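Local coordinates for ABC-type transport system, sugar-family extracellular solute-binding protein (Peptoclostridium difficile 630, PDB 6HNI) that binds tyrosine in the cleft between its two domains, probably for uptake by an ABC transporter, and is a lipoprotein with adhesive properties, at residues A[166-171]-A[216-221]. The protein carries 1 engineered substitution. Sequence-based numbering, arbitrary orientation.
With TYR (tyrosine), chain B.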
ATOM      1  N   GLU A 166       9.685   7.358   3.321  1.00 16.36           N
ATOM      2  CA  GLU A 166       9.227   6.019   2.964  1.00 16.20           C
ATOM      3  C   GLU A 166      10.011   5.478   1.772  1.00 16.66           C
ATOM      4  O   GLU A 166       9.873   5.960   0.624  1.00 16.53           O
ATOM      5  CB  GLU A 166       7.711   6.042   2.680  1.00 18.46           C
ATOM      6  CG  GLU A 166       6.832   6.226   3.930  1.00 19.86           C
ATOM      7  CD  GLU A 166       5.311   6.222   3.641  1.00 17.01           C
ATOM      8  OE1 GLU A 166       4.839   5.308   2.898  1.00 15.83           O
ATOM      9  OE2 GLU A 166       4.586   7.143   4.157  1.00 18.60           O
ATOM     10  N   VAL A 167      10.794   4.421   1.996  1.00 14.69           N
ATOM     11  CA  VAL A 167      11.565   3.856   0.897  1.00 15.00           C
ATOM     12  C   VAL A 167      10.656   3.305  -0.194  1.00 12.67           C
ATOM     13  O   VAL A 167      10.974   3.383  -1.372  1.00 14.10           O
ATOM     14  CB  VAL A 167      12.590   2.855   1.406  1.00 15.22           C
ATOM     15  CG1 VAL A 167      11.934   1.604   2.046  1.00 16.45           C
ATOM     16  CG2 VAL A 167      13.531   2.430   0.276  1.00 19.30           C
ATOM     17  N   ASN A 168       9.509   2.762   0.206  1.00 13.17           N
ATOM     18  CA  ASN A 168       8.498   2.331  -0.751  1.00 13.89           C
ATOM     19  C   ASN A 168       8.094   3.404  -1.750  1.00 13.41           C
ATOM     20  O   ASN A 168       7.941   3.131  -2.942  1.00 14.95           O
ATOM     21  CB  ASN A 168       7.251   1.751  -0.065  1.00 14.74           C
ATOM     22  CG  ASN A 168       6.732   2.636   1.077  1.00 13.77           C
ATOM     23  OD1 ASN A 168       7.408   2.697   2.111  1.00 15.10           O
ATOM     24  ND2 ASN A 168       5.569   3.253   0.931  1.00 16.36           N
ATOM     25  N   SER A 169       7.971   4.630  -1.255  1.00 13.47           N
ATOM     26  CA  SER A 169       7.606   5.759  -2.110  1.00 12.62           C
ATOM     27  C   SER A 169       8.743   6.213  -2.986  1.00 12.35           C
ATOM     28  O   SER A 169       8.516   6.497  -4.177  1.00 14.70           O
ATOM     29  CB  SER A 169       7.045   6.885  -1.267  1.00 16.56           C
ATOM     30  OG  SER A 169       5.891   6.428  -0.608  1.00 19.27           O
ATOM     31  N   LYS A 170       9.952   6.232  -2.443  1.00 13.19           N
ATOM     32  CA  LYS A 170      11.118   6.631  -3.225  1.00 15.66           C
ATOM     33  C   LYS A 170      11.287   5.744  -4.460  1.00 14.26           C
ATOM     34  O   LYS A 170      11.546   6.215  -5.555  1.00 15.83           O
ATOM     35  CB  LYS A 170      12.388   6.600  -2.364  1.00 19.91           C
ATOM     36  CG  LYS A 170      13.680   6.932  -3.075  1.00 28.08           C
ATOM     37  CD  LYS A 170      14.921   6.402  -2.355  1.00 36.50           C
ATOM     38  CE  LYS A 170      16.214   6.772  -3.085  1.00 45.00           C
ATOM     39  NZ  LYS A 170      16.317   6.167  -4.448  1.00 53.80           N
ATOM     40  N   VAL A 171      11.145   4.419  -4.280  1.00 14.82           N
ATOM     41  CA  VAL A 171      11.272   3.507  -5.383  1.00 14.52           C
ATOM     42  C   VAL A 171      10.207   3.788  -6.452  1.00 13.77           C
ATOM     43  O   VAL A 171      10.512   3.775  -7.651  1.00 14.49           O
ATOM     44  CB  VAL A 171      11.181   2.022  -4.878  1.00 17.18           C
ATOM     45  CG1 VAL A 171      11.087   1.074  -6.039  1.00 20.72           C
ATOM     46  CG2 VAL A 171      12.373   1.688  -4.002  1.00 19.48           C
ATOM     47  N   THR A 216       1.752   4.197  -3.696  1.00 10.98           N
ATOM     48  CA  THR A 216       1.403   3.557  -2.419  1.00 11.20           C
ATOM     49  C   THR A 216       2.272   4.055  -1.258  1.00 11.75           C
ATOM     50  O   THR A 216       3.210   3.432  -0.810  1.00 13.20           O
ATOM     51  CB  THR A 216       1.388   1.998  -2.528  1.00 11.55           C
ATOM     52  OG1 THR A 216       2.663   1.505  -2.790  1.00 12.82           O
ATOM     53  CG2 THR A 216       0.364   1.585  -3.572  1.00 12.20           C
ATOM     54  N   ASP A 217       2.001   5.346  -0.932  1.00 12.29           N
ATOM     55  CA  ASP A 217       2.597   6.102   0.111  1.00  9.78           C
ATOM     56  C   ASP A 217       1.604   6.222   1.279  1.00 10.94           C
ATOM     57  O   ASP A 217       0.469   6.633   1.106  1.00 12.02           O
ATOM     58  CB  ASP A 217       2.853   7.536  -0.454  1.00 10.85           C
ATOM     59  CG  ASP A 217       3.548   8.426   0.546  1.00 12.51           C
ATOM     60  OD1 ASP A 217       2.897   9.039   1.426  1.00 15.14           O
ATOM     61  OD2 ASP A 217       4.784   8.513   0.436  1.00 17.27           O
ATOM     62  N   ASN A 218       2.036   5.731   2.466  1.00 11.47           N
ATOM     63  CA  ASN A 218       1.170   5.682   3.601  1.00 11.72           C
ATOM     64  C   ASN A 218       0.696   7.035   4.105  1.00 11.92           C
ATOM     65  O   ASN A 218      -0.421   7.185   4.492  1.00 14.01           O
ATOM     66  CB  ASN A 218       1.818   4.887   4.746  1.00 11.67           C
ATOM     67  CG  ASN A 218       1.994   3.405   4.415  1.00 11.04           C
ATOM     68  OD1 ASN A 218       0.996   2.646   4.378  1.00 13.00           O
ATOM     69  ND2 ASN A 218       3.216   3.008   4.160  1.00 11.43           N
ATOM     70  N   LEU A 219       1.611   8.010   4.040  1.00 11.77           N
ATOM     71  CA  LEU A 219       1.277   9.381   4.490  1.00 11.79           C
ATOM     72  C   LEU A 219       0.200  10.011   3.596  1.00 13.02           C
ATOM     73  O   LEU A 219      -0.823  10.486   4.088  1.00 14.57           O
ATOM     74  CB  LEU A 219       2.556  10.192   4.560  1.00 12.67           C
ATOM     75  CG  LEU A 219       2.344  11.578   5.171  1.00 14.41           C
ATOM     76  CD1 LEU A 219       1.957  11.488   6.628  1.00 18.15           C
ATOM     77  CD2 LEU A 219       3.619  12.392   4.993  1.00 15.96           C
ATOM     78  N   VAL A 220       0.402   9.940   2.285  1.00 13.08           N
ATOM     79  CA  VAL A 220      -0.573  10.535   1.350  1.00 13.52           C
ATOM     80  C   VAL A 220      -1.894   9.755   1.324  1.00 13.79           C
ATOM     81  O   VAL A 220      -2.974  10.337   1.335  1.00 15.46           O
ATOM     82  CB  VAL A 220       0.040  10.726  -0.034  1.00 15.72           C
ATOM     83  CG1 VAL A 220      -0.976  11.330  -0.985  1.00 17.01           C
ATOM     84  CG2 VAL A 220       1.232  11.689   0.056  1.00 17.01           C
ATOM     85  N   ALA A 221      -1.807   8.416   1.362  1.00 12.95           N
ATOM     86  CA  ALA A 221      -3.030   7.606   1.412  1.00 13.90           C
ATOM     87  C   ALA A 221      -3.874   7.923   2.639  1.00 14.57           C
ATOM     88  O   ALA A 221      -5.088   7.816   2.573  1.00 24.91           O
ATOM     89  CB  ALA A 221      -2.660   6.114   1.364  1.00 14.89           C
TER
HETATM   90  N   TYR B 401       3.041   0.043  -0.261  1.00 10.93           N
HETATM   91  CA  TYR B 401       3.006   0.655   1.079  1.00 10.93           C
HETATM   92  C   TYR B 401       4.225   0.211   1.873  1.00 11.51           C
HETATM   93  O   TYR B 401       4.278   0.497   3.063  1.00 11.91           O
HETATM   94  CB  TYR B 401       1.649   0.470   1.786  1.00 10.40           C
HETATM   95  CG  TYR B 401       0.534   1.180   1.092  1.00  9.31           C
HETATM   96  CD1 TYR B 401       0.518   2.606   1.063  1.00 10.39           C
HETATM   97  CD2 TYR B 401      -0.460   0.547   0.408  1.00 11.24           C
HETATM   98  CE1 TYR B 401      -0.453   3.270   0.360  1.00 11.71           C
HETATM   99  CE2 TYR B 401      -1.445   1.200  -0.300  1.00 10.99           C
HETATM  100  CZ  TYR B 401      -1.436   2.615  -0.331  1.00 11.01           C
HETATM  101  OH  TYR B 401      -2.408   3.290  -1.043  1.00 12.96           O
HETATM  102  OXT TYR B 401       5.157  -0.325   1.310  1.00 11.69           O
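Glu166 plugs its carboxylate into the start of helix 218-221, straddling two successive backbone N-H groups. Glu166 OE1 takes Asn218 N at 2.9 Å and Glu166 OE2 takes Leu219 N at 3.1 Å, each through the syn lone pair. Its chain is extended beyond CG (chi2 -179°), long enough to span from one helix N-terminus to the other. Two further donors grip OE1: Asn168 ND2 arrives on the anti lone pair, while Asn218 ND2 comes to Glu166 OE1 from above the carboxylate plane, 3.1 Å away in a bent bond (137°), the two planes 28° apart. Three N-H groups and the helix N-terminus would help Glu166 carry its charge, although Asp217 OD1 is only 3.7 Å from Glu166 OE2.

Both asparagines line the pocket. Asn218 ND2 donates to O of the bound tyrosine at 2.9 Å, and its OD1 bonds His34. Asn168 packs its CB 3.3 Å from the ligand's OXT, its ND2 held by Glu166 OE1 and Thr216 O, both in its amide plane; Thr216 OG1 accepts from the ligand's amino N and bonds Gln172.

Further out, Asp217 caps its helix through OD1 to Val220 N, and Ser169 OG donates to Asp217 OD2 at 2.6 Å. Asn163, ending strand 157-163, binds both acids. The contact joins helices 167-183 and 218-221, following adjacent parallel strands 157-163 and 211-214, in one lobe of the two-lobed periplasmic-binding-protein fold, facing helix 93-102 across the tyrosine-holding cleft.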